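Adenine Deaminase (Enterococcus faecalis, PDB 2ICS) is a zinc-dependent amidohydrolase that binds adenine and deacetylates acetyl-(R)-mandelate in vitro with very low efficiency. Local coordinates at residues D6-N11 with A34-S39. Residues are numbered along the deposited sequence; the frame is centred on the assembly and turned at random.
Sequences DLLIKN and ATISGS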
loop_
_atom_site.group_PDB
_atom_site.type_symbol
_atom_site.label_atom_id
_atom_site.label_comp_id
_atom_site.label_asym_id
_atom_site.label_seq_id
_atom_site.Cartn_x
_atom_site.Cartn_y
_atom_site.Cartn_z
ATOM N N ASP A 6 19.136 -5.500 -22.127
ATOM C CA ASP A 6 20.011 -4.773 -21.219
ATOM C C ASP A 6 20.250 -5.648 -19.996
ATOM O O ASP A 6 21.369 -5.752 -19.501
ATOM C CB ASP A 6 19.375 -3.446 -20.788
ATOM C CG ASP A 6 19.172 -2.489 -21.950
ATOM O OD1 ASP A 6 20.148 -2.225 -22.684
ATOM O OD2 ASP A 6 18.038 -1.998 -22.129
ATOM N N LEU A 7 19.187 -6.286 -19.519
ATOM C CA LEU A 7 19.287 -7.140 -18.348
ATOM C C LEU A 7 18.512 -8.430 -18.530
ATOM O O LEU A 7 17.437 -8.448 -19.129
ATOM C CB LEU A 7 18.768 -6.408 -17.112
ATOM C CG LEU A 7 18.923 -7.160 -15.784
ATOM C CD1 LEU A 7 20.398 -7.401 -15.505
ATOM C CD2 LEU A 7 18.296 -6.350 -14.653
ATOM N N LEU A 8 19.066 -9.510 -18.001
ATOM C CA LEU A 8 18.437 -10.812 -18.104
ATOM C C LEU A 8 18.548 -11.505 -16.753
ATOM O O LEU A 8 19.626 -11.569 -16.167
ATOM C CB LEU A 8 19.132 -11.630 -19.191
ATOM C CG LEU A 8 18.469 -12.930 -19.638
ATOM C CD1 LEU A 8 17.041 -12.654 -20.098
ATOM C CD2 LEU A 8 19.299 -13.544 -20.768
ATOM N N ILE A 9 17.424 -12.015 -16.260
ATOM C CA ILE A 9 17.381 -12.691 -14.968
ATOM C C ILE A 9 16.997 -14.149 -15.192
ATOM O O ILE A 9 15.920 -14.444 -15.713
ATOM C CB ILE A 9 16.361 -11.994 -14.050
ATOM C CG1 ILE A 9 16.710 -10.505 -13.950
ATOM C CG2 ILE A 9 16.372 -12.619 -12.674
ATOM C CD1 ILE A 9 15.573 -9.644 -13.465
ATOM N N LYS A 10 17.883 -15.056 -14.793
ATOM C CA LYS A 10 17.663 -16.484 -14.998
ATOM C C LYS A 10 17.503 -17.292 -13.716
ATOM O O LYS A 10 17.873 -16.847 -12.628
ATOM C CB LYS A 10 18.836 -17.072 -15.789
ATOM C CG LYS A 10 19.423 -16.133 -16.828
ATOM C CD LYS A 10 18.871 -16.380 -18.219
ATOM C CE LYS A 10 19.369 -17.706 -18.784
ATOM N NZ LYS A 10 18.928 -17.887 -20.199
ATOM N N ASN A 11 16.949 -18.493 -13.878
ATOM C CA ASN A 11 16.742 -19.445 -12.793
ATOM C C ASN A 11 15.735 -19.023 -11.727
ATOM O O ASN A 11 15.742 -19.538 -10.612
ATOM C CB ASN A 11 18.087 -19.775 -12.140
ATOM C CG ASN A 11 18.223 -21.247 -11.816
ATOM O OD1 ASN A 11 17.896 -22.104 -12.640
ATOM N ND2 ASN A 11 18.715 -21.554 -10.622
ATOM N N ALA A 34 9.773 -19.316 -19.250
ATOM C CA ALA A 34 10.439 -20.273 -18.375
ATOM C C ALA A 34 11.931 -20.278 -18.711
ATOM O O ALA A 34 12.780 -20.490 -17.841
ATOM C CB ALA A 34 9.846 -21.662 -18.567
ATOM N N THR A 35 12.240 -20.036 -19.979
ATOM C CA THR A 35 13.623 -19.988 -20.432
ATOM C C THR A 35 13.782 -18.951 -21.537
ATOM O O THR A 35 13.016 -18.928 -22.500
ATOM C CB THR A 35 14.095 -21.364 -20.955
ATOM O OG1 THR A 35 14.163 -22.291 -19.862
ATOM C CG2 THR A 35 15.474 -21.254 -21.597
ATOM N N ILE A 36 14.775 -18.082 -21.379
ATOM C CA ILE A 36 15.047 -17.047 -22.366
ATOM C C ILE A 36 16.500 -17.126 -22.812
ATOM O O ILE A 36 17.416 -16.845 -22.038
ATOM C CB ILE A 36 14.799 -15.632 -21.802
ATOM C CG1 ILE A 36 13.339 -15.492 -21.361
ATOM C CG2 ILE A 36 15.146 -14.588 -22.861
ATOM C CD1 ILE A 36 12.997 -14.134 -20.800
ATOM N N SER A 37 16.710 -17.517 -24.061
ATOM C CA SER A 37 18.057 -17.613 -24.595
ATOM C C SER A 37 18.337 -16.363 -25.415
ATOM O O SER A 37 17.829 -16.210 -26.529
ATOM C CB SER A 37 18.196 -18.857 -25.472
ATOM O OG SER A 37 19.525 -18.996 -25.933
ATOM N N GLY A 38 19.133 -15.463 -24.850
ATOM C CA GLY A 38 19.458 -14.236 -25.548
ATOM C C GLY A 38 20.660 -13.537 -24.953
ATOM O O GLY A 38 21.167 -13.929 -23.900
ATOM N N SER A 39 21.116 -12.494 -25.637
ATOM C CA SER A 39 22.264 -11.720 -25.191
ATOM C C SER A 39 21.824 -10.486 -24.404
ATOM O O SER A 39 20.763 -9.919 -24.661
ATOM C CB SER A 39 23.103 -11.299 -26.402
ATOM O OG SER A 39 22.282 -10.771 -27.434
#
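Lys10 turns CG anti to its own carbonyl carbon (chi1 -35°), and bends at chi2 and chi3 bring the chain round to Ile36. Leu8 places CG anti to the backbone N (chi1 -169°). Its two methyls reach the same loop. The contact belongs to the small beta domain of this amidohydrolase, away from the zinc and adenine sites of the TIM barrel. Strand 5-13 is an inner strand of a four-stranded mixed sheet. Segment 34-39 is part of the loop that links the two outermost strands, 28-33 and 42-45, and it packs over one face of the sheet.

The Leu8 and Ile36 side chains lie at a slant to each other. Leu8 CD1 sits 3.9 Å from Ile36 CG2 and 4.1 Å from Ile36 CB. On the other branch, Leu8 CD2 lies 3.7 Å from Gly38 O. Ala23 of strand 19-25 and Thr43 of strand 42-45 flank Leu8 on the same sheet. Leu7 and Ile9 point away from the loop.

The polar side of the contact is carried by Lys10. Its ammonium group donates a hydrogen bond to the Ile36 carbonyl, and Glu21 OE1, outside the two segments, forms a salt bridge with Lys10 NZ and accepts a hydrogen bond from Ile36 N. Lys10 thus holds the carbonyl O of Ile36 and Glu21 its N. The negative charge probably stabilises the charged form of Lys10. Lys10 NZ comes to Ile36 O from above the carbonyl plane, at 2.6 Å and with a C=O...NZ angle of 142°.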